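Long-range contact in transcriptional regulator, putative (Pseudomonas syringae pv. tomato, PDB 2R5F), which is a putative transcriptional regulator of the SorC family, probably binding DNA and, through its putative sugar-binding domain, a sugar: residues G82-G94 with T108-L122. Residues are numbered along the deposited sequence; the frame is centred on the assembly and turned at random.
Sequences GKQSAQEVVQLLG and TQRLATLLNCPAFLL
Gln91 N donates to Phe120 O at 2.8 Å, almost straight at the hydrogen, and its side chain prolongs the pairing: OE1 accepts Leu122 N at 2.8 Å, with the donor standing above the amide carbonyl plane. An extended chain, CG anti to the backbone N (chi1 174°), carries that amide beside Leu122, and NE2 bonds back to Leu93 O, which fixes the amide's rotation. Two further parallel-strand bonds precede these, Val89 N to Pro118 O and Phe120 N to Val89 O. At the other end Leu115 O takes Ser85 N at 2.9 Å, while Asn116 ND2 reaches Lys83 O from above its carbonyl plane. Asn116 has positive phi and closes helix 101-115 in a Schellman motif, turning the chain toward strand 119-120. Strands 88-94 and 119-120, parallel neighbours joined through helix 101-115, make a beta-alpha-beta crossover, the helix running antiparallel to strand 88-91 (174°) with 8.1 Å between their axes; strand 60-63 also pairs with 88-94. Val89 faces the helix: CG1 meets Thr108 CG2 at 3.7 Å and also Leu111 CD2, whereas CG2 lies on Cys117 SG, also 3.7 Å away, and on Ala112. On the opposite face of the sheet Phe120 CD2 meets Val90 CG2 at 4.1 Å, the two side chains crossing at a slant. Glu88 CB lies in plane at the Phe120 ring edge, while Glu88 OE1 comes within 2.9 Å of Phe120 CE2. The carboxylate is tilted 58° from that ring; its OE2 makes a salt bridge to Arg149 and a hydrogen bond to His60, and Arg149 also makes a cation-pi contact with Phe120.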
loop_
_atom_site.group_PDB
_atom_site.type_symbol
_atom_site.label_atom_id
_atom_site.label_comp_id
_atom_site.label_asym_id
_atom_site.label_seq_id
_atom_site.Cartn_x
_atom_site.Cartn_y
_atom_site.Cartn_z
ATOM N N GLY A 82 1.177 11.822 23.288
ATOM C CA GLY A 82 1.546 10.713 22.419
ATOM C C GLY A 82 1.440 9.390 23.151
ATOM O O GLY A 82 2.119 9.180 24.160
ATOM N N LYS A 83 0.567 8.511 22.656
ATOM C CA LYS A 83 0.356 7.176 23.235
ATOM C C LYS A 83 0.340 6.157 22.086
ATOM O O LYS A 83 0.145 6.544 20.935
ATOM C CB LYS A 83 -0.949 7.140 24.056
ATOM C CG LYS A 83 -1.238 5.801 24.757
ATOM C CD LYS A 83 -2.481 5.837 25.675
ATOM C CE LYS A 83 -2.246 6.625 26.958
ATOM N NZ LYS A 83 -1.053 6.156 27.734
ATOM N N GLN A 84 0.558 4.874 22.390
ATOM C CA GLN A 84 0.746 3.845 21.348
ATOM C C GLN A 84 -0.494 3.640 20.441
ATOM O O GLN A 84 -1.598 3.363 20.917
ATOM C CB GLN A 84 1.227 2.529 21.972
ATOM C CG GLN A 84 1.836 1.546 20.977
ATOM C CD GLN A 84 2.585 0.401 21.645
ATOM O OE1 GLN A 84 2.613 0.299 22.871
ATOM N NE2 GLN A 84 3.205 -0.463 20.844
ATOM N N SER A 85 -0.303 3.805 19.137
ATOM C CA SER A 85 -1.410 3.717 18.179
ATOM C C SER A 85 -1.384 2.446 17.328
ATOM O O SER A 85 -2.269 2.236 16.503
ATOM C CB SER A 85 -1.414 4.955 17.284
ATOM O OG SER A 85 -1.205 6.132 18.060
ATOM N N ALA A 86 -0.359 1.617 17.510
ATOM C CA ALA A 86 -0.255 0.338 16.826
ATOM C C ALA A 86 0.735 -0.542 17.538
ATOM O O ALA A 86 1.552 -0.048 18.300
ATOM C CB ALA A 86 0.155 0.525 15.336
ATOM N N GLN A 87 0.680 -1.848 17.273
ATOM C CA GLN A 87 1.690 -2.800 17.778
ATOM C C GLN A 87 3.080 -2.713 17.110
ATOM O O GLN A 87 4.088 -2.777 17.797
ATOM C CB GLN A 87 1.169 -4.245 17.693
ATOM C CG GLN A 87 -0.039 -4.532 18.567
ATOM C CD GLN A 87 0.248 -4.211 20.013
ATOM O OE1 GLN A 87 0.879 -4.994 20.715
ATOM N NE2 GLN A 87 -0.183 -3.040 20.456
ATOM N N GLU A 88 3.143 -2.567 15.789
ATOM C CA GLU A 88 4.432 -2.451 15.080
ATOM C C GLU A 88 4.212 -1.980 13.635
ATOM O O GLU A 88 3.092 -2.028 13.131
ATOM C CB GLU A 88 5.151 -3.806 15.069
ATOM C CG GLU A 88 4.270 -4.925 14.471
ATOM C CD GLU A 88 4.868 -6.315 14.539
ATOM O OE1 GLU A 88 6.049 -6.482 14.175
ATOM O OE2 GLU A 88 4.135 -7.261 14.899
ATOM N N VAL A 89 5.285 -1.515 12.996
ATOM C CA VAL A 89 5.302 -1.166 11.590
ATOM C C VAL A 89 6.441 -1.991 10.987
ATOM O O VAL A 89 7.585 -1.888 11.427
ATOM C CB VAL A 89 5.550 0.344 11.384
ATOM C CG1 VAL A 89 5.678 0.697 9.882
ATOM C CG2 VAL A 89 4.413 1.138 12.049
ATOM N N VAL A 90 6.098 -2.845 10.025
ATOM C CA VAL A 90 7.066 -3.734 9.370
ATOM C C VAL A 90 7.287 -3.243 7.942
ATOM O O VAL A 90 6.330 -2.925 7.212
ATOM C CB VAL A 90 6.576 -5.220 9.412
ATOM C CG1 VAL A 90 7.598 -6.201 8.768
ATOM C CG2 VAL A 90 6.250 -5.608 10.856
ATOM N N GLN A 91 8.550 -3.127 7.562
ATOM C CA GLN A 91 8.914 -2.825 6.191
ATOM C C GLN A 91 8.643 -4.059 5.341
ATOM O O GLN A 91 9.197 -5.122 5.624
ATOM C CB GLN A 91 10.392 -2.485 6.135
ATOM C CG GLN A 91 10.895 -2.290 4.734
ATOM C CD GLN A 91 12.182 -1.521 4.723
ATOM O OE1 GLN A 91 12.737 -1.239 5.773
ATOM N NE2 GLN A 91 12.674 -1.197 3.541
ATOM N N LEU A 92 7.814 -3.929 4.300
ATOM C CA LEU A 92 7.388 -5.115 3.526
ATOM C C LEU A 92 8.156 -5.366 2.243
ATOM O O LEU A 92 7.856 -6.335 1.549
ATOM C CB LEU A 92 5.907 -5.047 3.171
ATOM C CG LEU A 92 4.829 -5.077 4.253
ATOM C CD1 LEU A 92 3.493 -4.959 3.558
ATOM C CD2 LEU A 92 4.875 -6.305 5.121
ATOM N N LEU A 93 9.095 -4.483 1.913
ATOM C CA LEU A 93 9.928 -4.598 0.708
ATOM C C LEU A 93 11.235 -3.861 0.954
ATOM O O LEU A 93 11.230 -2.719 1.427
ATOM C CB LEU A 93 9.236 -4.003 -0.534
ATOM C CG LEU A 93 10.109 -3.671 -1.776
ATOM C CD1 LEU A 93 10.944 -4.832 -2.234
ATOM C CD2 LEU A 93 9.265 -3.177 -2.949
ATOM N N GLY A 94 12.343 -4.510 0.626
ATOM C CA GLY A 94 13.662 -3.912 0.760
ATOM C C GLY A 94 14.579 -4.393 -0.350
ATOM O O GLY A 94 14.472 -5.533 -0.807
ATOM N N THR A 108 9.612 3.920 6.877
ATOM C CA THR A 108 9.040 2.907 7.751
ATOM C C THR A 108 9.238 3.324 9.199
ATOM O O THR A 108 8.324 3.194 10.014
ATOM C CB THR A 108 9.752 1.552 7.544
ATOM O OG1 THR A 108 9.804 1.247 6.150
ATOM C CG2 THR A 108 9.011 0.433 8.232
ATOM N N GLN A 109 10.457 3.792 9.492
ATOM C CA GLN A 109 10.850 4.274 10.814
ATOM C C GLN A 109 10.039 5.502 11.228
ATOM O O GLN A 109 9.481 5.533 12.327
ATOM C CB GLN A 109 12.359 4.555 10.876
ATOM C CG GLN A 109 12.857 4.996 12.295
ATOM C CD GLN A 109 12.430 4.047 13.412
ATOM O OE1 GLN A 109 11.466 4.307 14.155
ATOM N NE2 GLN A 109 13.132 2.932 13.526
ATOM N N ARG A 110 9.949 6.480 10.325
ATOM C CA ARG A 110 9.147 7.680 10.533
ATOM C C ARG A 110 7.729 7.334 10.945
ATOM O O ARG A 110 7.239 7.900 11.880
ATOM C CB ARG A 110 9.107 8.540 9.288
ATOM C CG ARG A 110 10.268 9.454 9.144
ATOM C CD ARG A 110 10.241 10.142 7.808
ATOM N NE ARG A 110 9.148 11.106 7.709
ATOM C CZ ARG A 110 8.638 11.544 6.555
ATOM N NH1 ARG A 110 9.111 11.103 5.394
ATOM N NH2 ARG A 110 7.649 12.429 6.555
ATOM N N LEU A 111 7.092 6.377 10.267
ATOM C CA LEU A 111 5.729 5.932 10.573
ATOM C C LEU A 111 5.591 5.271 11.944
ATOM O O LEU A 111 4.615 5.498 12.656
ATOM C CB LEU A 111 5.174 5.024 9.459
ATOM C CG LEU A 111 3.721 4.565 9.711
ATOM C CD1 LEU A 111 2.797 5.776 9.774
ATOM C CD2 LEU A 111 3.203 3.496 8.724
ATOM N N ALA A 112 6.576 4.463 12.323
ATOM C CA ALA A 112 6.630 3.888 13.662
ATOM C C ALA A 112 6.771 4.977 14.743
ATOM O O ALA A 112 6.177 4.894 15.835
ATOM C CB ALA A 112 7.746 2.903 13.733
ATOM N N THR A 113 7.551 6.008 14.440
ATOM C CA THR A 113 7.725 7.115 15.374
ATOM C C THR A 113 6.389 7.809 15.587
ATOM O O THR A 113 5.956 7.986 16.738
ATOM C CB THR A 113 8.843 8.060 14.926
ATOM O OG1 THR A 113 10.084 7.361 15.027
ATOM C CG2 THR A 113 8.935 9.313 15.805
ATOM N N LEU A 114 5.729 8.144 14.480
ATOM C CA LEU A 114 4.407 8.755 14.509
ATOM C C LEU A 114 3.388 7.963 15.349
ATOM O O LEU A 114 2.689 8.544 16.195
ATOM C CB LEU A 114 3.879 8.982 13.091
ATOM C CG LEU A 114 4.528 10.165 12.364
ATOM C CD1 LEU A 114 4.277 10.025 10.884
ATOM C CD2 LEU A 114 3.966 11.461 12.867
ATOM N N LEU A 115 3.347 6.652 15.135
ATOM C CA LEU A 115 2.427 5.752 15.833
ATOM C C LEU A 115 2.894 5.317 17.208
ATOM O O LEU A 115 2.171 4.600 17.914
ATOM C CB LEU A 115 2.099 4.533 14.941
ATOM C CG LEU A 115 1.492 4.958 13.586
ATOM C CD1 LEU A 115 1.238 3.783 12.658
ATOM C CD2 LEU A 115 0.213 5.752 13.801
ATOM N N ASN A 116 4.088 5.769 17.602
ATOM C CA ASN A 116 4.698 5.421 18.894
ATOM C C ASN A 116 4.933 3.934 19.122
ATOM O O ASN A 116 4.727 3.418 20.217
ATOM C CB ASN A 116 3.872 5.978 20.050
ATOM C CG ASN A 116 3.879 7.466 20.090
ATOM O OD1 ASN A 116 4.926 8.086 19.982
ATOM N ND2 ASN A 116 2.709 8.062 20.261
ATOM N N CYS A 117 5.342 3.238 18.085
ATOM C CA CYS A 117 5.517 1.800 18.182
ATOM C C CYS A 117 6.889 1.371 17.624
ATOM O O CYS A 117 7.638 2.197 17.084
ATOM C CB CYS A 117 4.369 1.096 17.461
ATOM S SG CYS A 117 4.341 1.419 15.711
ATOM N N PRO A 118 7.261 0.098 17.826
ATOM C CA PRO A 118 8.477 -0.449 17.196
ATOM C C PRO A 118 8.429 -0.580 15.654
ATOM O O PRO A 118 7.382 -0.814 15.079
ATOM C CB PRO A 118 8.651 -1.828 17.860
ATOM C CG PRO A 118 7.659 -1.919 18.936
ATOM C CD PRO A 118 6.610 -0.859 18.743
ATOM N N ALA A 119 9.576 -0.412 15.002
ATOM C CA ALA A 119 9.705 -0.591 13.548
ATOM C C ALA A 119 10.543 -1.827 13.303
ATOM O O ALA A 119 11.435 -2.111 14.075
ATOM C CB ALA A 119 10.375 0.607 12.930
ATOM N N PHE A 120 10.242 -2.560 12.245
ATOM C CA PHE A 120 11.047 -3.716 11.817
ATOM C C PHE A 120 11.441 -3.402 10.372
ATOM O O PHE A 120 10.581 -3.314 9.477
ATOM C CB PHE A 120 10.272 -5.045 11.968
ATOM C CG PHE A 120 9.947 -5.400 13.407
ATOM C CD1 PHE A 120 10.854 -6.092 14.195
ATOM C CD2 PHE A 120 8.750 -4.997 13.986
ATOM C CE1 PHE A 120 10.569 -6.412 15.538
ATOM C CE2 PHE A 120 8.456 -5.310 15.323
ATOM C CZ PHE A 120 9.367 -6.013 16.096
ATOM N N LEU A 121 12.733 -3.166 10.187
ATOM C CA LEU A 121 13.290 -2.522 9.006
ATOM C C LEU A 121 14.205 -3.464 8.227
ATOM O O LEU A 121 14.763 -4.384 8.787
ATOM C CB LEU A 121 14.134 -1.294 9.422
ATOM C CG LEU A 121 13.571 -0.236 10.377
ATOM C CD1 LEU A 121 14.652 0.746 10.740
ATOM C CD2 LEU A 121 12.392 0.498 9.777
ATOM N N LEU A 122 14.372 -3.187 6.941
ATOM C CA LEU A 122 15.263 -3.931 6.064
ATOM C C LEU A 122 16.266 -2.946 5.471
ATOM O O LEU A 122 16.103 -2.490 4.326
ATOM C CB LEU A 122 14.482 -4.614 4.940
ATOM C CG LEU A 122 13.412 -5.629 5.318
ATOM C CD1 LEU A 122 12.510 -5.900 4.127
ATOM C CD2 LEU A 122 14.033 -6.916 5.841
HETATM O O HOH W 1 -0.550 8.405 17.310
#